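Periplasmic divalent cation tolerance protein (Synechococcus elongatus, PDB 6GDX) forms a PII-like trimer that may carry small molecules or signal with them, and whose possible copper binding is doubtful. Local coordinates at residues Gln51-Ala56 against Asp95-Trp100. Numbering follows the deposited sequence. Where two conformers were deposited one is given.
Sequences QAAVEA and DALQQW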
ATOM      1  N   GLN B  51      -4.587 -12.359 -14.100  1.00 10.91           N
ATOM      2  CA  GLN B  51      -5.708 -12.880 -14.874  1.00 11.66           C
ATOM      3  C   GLN B  51      -6.108 -14.266 -14.380  1.00 11.21           C
ATOM      4  O   GLN B  51      -7.302 -14.565 -14.227  1.00 12.00           O
ATOM      5  CB  GLN B  51      -5.306 -12.940 -16.342  1.00 14.35           C
ATOM      6  CG  GLN B  51      -6.374 -13.530 -17.247  1.00 17.92           C
ATOM      7  CD  GLN B  51      -7.373 -12.508 -17.697  1.00 23.17           C
ATOM      8  OE1 GLN B  51      -7.106 -11.301 -17.673  1.00 28.79           O
ATOM      9  NE2 GLN B  51      -8.534 -12.977 -18.137  1.00 29.23           N
ATOM     10  N   ALA B  52      -5.126 -15.115 -14.136  1.00 11.56           N
ATOM     11  CA  ALA B  52      -5.399 -16.474 -13.720  1.00 12.02           C
ATOM     12  C   ALA B  52      -6.073 -16.523 -12.360  1.00 11.66           C
ATOM     13  O   ALA B  52      -6.967 -17.361 -12.097  1.00 12.31           O
ATOM     14  CB  ALA B  52      -4.124 -17.316 -13.745  1.00 13.08           C
ATOM     15  N   ALA B  53      -5.677 -15.646 -11.437  1.00 11.03           N
ATOM     16  CA  ALA B  53      -6.282 -15.647 -10.098  1.00 10.62           C
ATOM     17  C   ALA B  53      -7.733 -15.195 -10.146  1.00 10.29           C
ATOM     18  O   ALA B  53      -8.580 -15.748  -9.428  1.00 11.25           O
ATOM     19  CB  ALA B  53      -5.477 -14.739  -9.180  1.00 10.90           C
ATOM     20  N   VAL B  54      -8.030 -14.180 -10.955  1.00  9.86           N
ATOM     21  CA  VAL B  54      -9.398 -13.715 -11.109  1.00 10.90           C
ATOM     22  C   VAL B  54     -10.246 -14.797 -11.797  1.00 11.04           C
ATOM     23  O   VAL B  54     -11.371 -15.059 -11.377  1.00 11.54           O
ATOM     24  CB  VAL B  54      -9.450 -12.377 -11.838  1.00 11.08           C
ATOM     25  CG1 VAL B  54     -10.904 -11.950 -12.010  1.00 12.85           C
ATOM     26  CG2 VAL B  54      -8.715 -11.307 -11.039  1.00 11.04           C
ATOM     27  N   GLU B  55      -9.678 -15.442 -12.796  1.00 11.31           N
ATOM     28  CA  GLU B  55     -10.387 -16.476 -13.547  1.00 12.68           C
ATOM     29  C   GLU B  55     -10.781 -17.639 -12.650  1.00 13.30           C
ATOM     30  O   GLU B  55     -11.847 -18.253 -12.855  1.00 14.94           O
ATOM     31  CB  GLU B  55      -9.529 -16.945 -14.717  1.00 13.64           C
ATOM     32  CG  GLU B  55     -10.250 -17.862 -15.702  1.00 18.05           C
ATOM     33  CD  GLU B  55     -10.044 -17.406 -17.147  1.00 25.66           C
ATOM     34  OE1 GLU B  55     -10.649 -16.390 -17.568  1.00 30.11           O
ATOM     35  OE2 GLU B  55      -9.250 -18.044 -17.842  1.00 31.15           O
ATOM     36  N   ALA B  56      -9.932 -17.978 -11.687  1.00 12.98           N
ATOM     37  CA  ALA B  56     -10.169 -19.054 -10.745  1.00 14.29           C
ATOM     38  C   ALA B  56     -11.047 -18.687  -9.558  1.00 13.34           C
ATOM     39  O   ALA B  56     -11.284 -19.530  -8.687  1.00 13.74           O
ATOM     40  CB  ALA B  56      -8.827 -19.582 -10.264  1.00 15.86           C
ATOM     41  N   ASP B  95      -6.645 -18.600   2.193  1.00 12.81           N
ATOM     42  CA  ASP B  95      -5.811 -19.779   2.263  0.50 14.08           C
ATOM     43  C   ASP B  95      -5.685 -20.429   0.862  1.00 13.99           C
ATOM     44  O   ASP B  95      -4.604 -20.815   0.447  1.00 14.06           O
ATOM     45  CB  ASP B  95      -6.373 -20.733   3.336  0.50 13.99           C
ATOM     46  CG  ASP B  95      -5.421 -21.844   3.710  0.50 15.21           C
ATOM     47  OD1 ASP B  95      -5.480 -22.886   3.050  0.50 17.75           O
ATOM     48  OD2 ASP B  95      -4.671 -21.705   4.698  0.50 17.26           O
ATOM     49  N   ALA B  96      -6.816 -20.558   0.148  1.00 12.91           N
ATOM     50  CA  ALA B  96      -6.803 -21.141  -1.203  1.00 13.24           C
ATOM     51  C   ALA B  96      -5.957 -20.299  -2.149  1.00 12.26           C
ATOM     52  O   ALA B  96      -5.219 -20.831  -2.993  1.00 12.90           O
ATOM     53  CB  ALA B  96      -8.204 -21.313  -1.773  1.00 13.73           C
ATOM     54  N   LEU B  97      -6.033 -18.964  -2.025  1.00 11.41           N
ATOM     55  CA  LEU B  97      -5.218 -18.103  -2.861  1.00 11.62           C
ATOM     56  C   LEU B  97      -3.736 -18.339  -2.590  1.00 11.63           C
ATOM     57  O   LEU B  97      -2.945 -18.486  -3.535  1.00 12.77           O
ATOM     58  CB  LEU B  97      -5.601 -16.633  -2.659  1.00 11.70           C
ATOM     59  CG  LEU B  97      -4.707 -15.613  -3.374  1.00 11.73           C
ATOM     60  CD1 LEU B  97      -4.743 -15.731  -4.875  1.00 12.09           C
ATOM     61  CD2 LEU B  97      -5.113 -14.204  -2.968  1.00 11.62           C
ATOM     62  N   GLN B  98      -3.343 -18.370  -1.327  1.00 12.73           N
ATOM     63  CA  GLN B  98      -1.926 -18.595  -0.963  0.50 14.01           C
ATOM     64  C   GLN B  98      -1.436 -19.959  -1.455  1.00 14.30           C
ATOM     65  O   GLN B  98      -0.320 -20.072  -1.983  1.00 15.60           O
ATOM     66  CB  GLN B  98      -1.714 -18.434   0.556  0.50 16.05           C
ATOM     67  CG  GLN B  98      -0.376 -18.931   1.110  0.50 17.84           C
ATOM     68  CD  GLN B  98       0.825 -18.368   0.384  0.50 19.74           C
ATOM     69  OE1 GLN B  98       0.777 -17.277  -0.185  0.50 20.92           O
ATOM     70  NE2 GLN B  98       1.923 -19.108   0.408  0.50 21.55           N
ATOM     71  N   GLN B  99      -2.273 -20.977  -1.293  1.00 14.51           N
ATOM     72  CA  GLN B  99      -1.928 -22.333  -1.740  1.00 15.98           C
ATOM     73  C   GLN B  99      -1.756 -22.372  -3.254  1.00 15.46           C
ATOM     74  O   GLN B  99      -0.802 -22.970  -3.768  1.00 17.81           O
ATOM     75  CB  GLN B  99      -3.015 -23.323  -1.324  1.00 17.37           C
ATOM     76  N   TRP B 100      -2.646 -21.691  -3.969  1.00 13.92           N
ATOM     77  CA  TRP B 100      -2.572 -21.609  -5.418  1.00 13.89           C
ATOM     78  C   TRP B 100      -1.323 -20.870  -5.848  1.00 14.78           C
ATOM     79  O   TRP B 100      -0.622 -21.306  -6.770  1.00 15.75           O
ATOM     80  CB  TRP B 100      -3.837 -20.939  -5.930  1.00 14.17           C
ATOM     81  CG  TRP B 100      -3.980 -20.737  -7.361  1.00 14.27           C
ATOM     82  CD1 TRP B 100      -4.559 -21.578  -8.266  1.00 15.60           C
ATOM     83  CD2 TRP B 100      -3.636 -19.554  -8.058  1.00 14.30           C
ATOM     84  NE1 TRP B 100      -4.553 -20.993  -9.497  1.00 16.05           N
ATOM     85  CE2 TRP B 100      -3.994 -19.744  -9.389  1.00 14.99           C
ATOM     86  CE3 TRP B 100      -3.050 -18.329  -7.673  1.00 14.36           C
ATOM     87  CZ2 TRP B 100      -3.789 -18.762 -10.355  1.00 16.16           C
ATOM     88  CZ3 TRP B 100      -2.850 -17.366  -8.620  1.00 16.23           C
ATOM     89  CH2 TRP B 100      -3.190 -17.589  -9.952  1.00 15.97           C
TER
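Trp100 reaches from helix 91-104 to helix 43-55 with the benzo end of its indole and meets the backbone between Ala52 and Ala53. The corner atom CH2 comes closest, 3.5 Å from Ala53 N, with the ring oblique to that nitrogen; this is van der Waals contact. The two methyls make apolar contacts and meet the ring differently: Ala52 CB lies at its edge, close to its plane, 3.7 Å from Trp100 CZ2, whereas Ala53 CB stands well off that plane, 3.7 Å from Trp100 CH2 and also touching CZ3. With CG anti to the backbone N (chi1 179°), the indole extends from its own helix toward helix 43-55. The axes of the two short segments approach to 11.7 Å, and their N-to-C directions, 140° apart, are roughly antiparallel. These are the two helices packed on one side of the antiparallel sheet in the ferredoxin-like fold of CutA, shared with the PII superfamily. Nearer the sheet, Leu97 makes a looser approach, CD1 to Ala53 CB at 4.5 Å; both residues also rest on Phe87 of strand 76-90. Leu58, in the loop after the first helix, touches Trp100 and Leu97. Were Trp100 cut back to an alanine, the Ala52 and Ala53 methyls would probably lose their aromatic partner and the helices much of their contact.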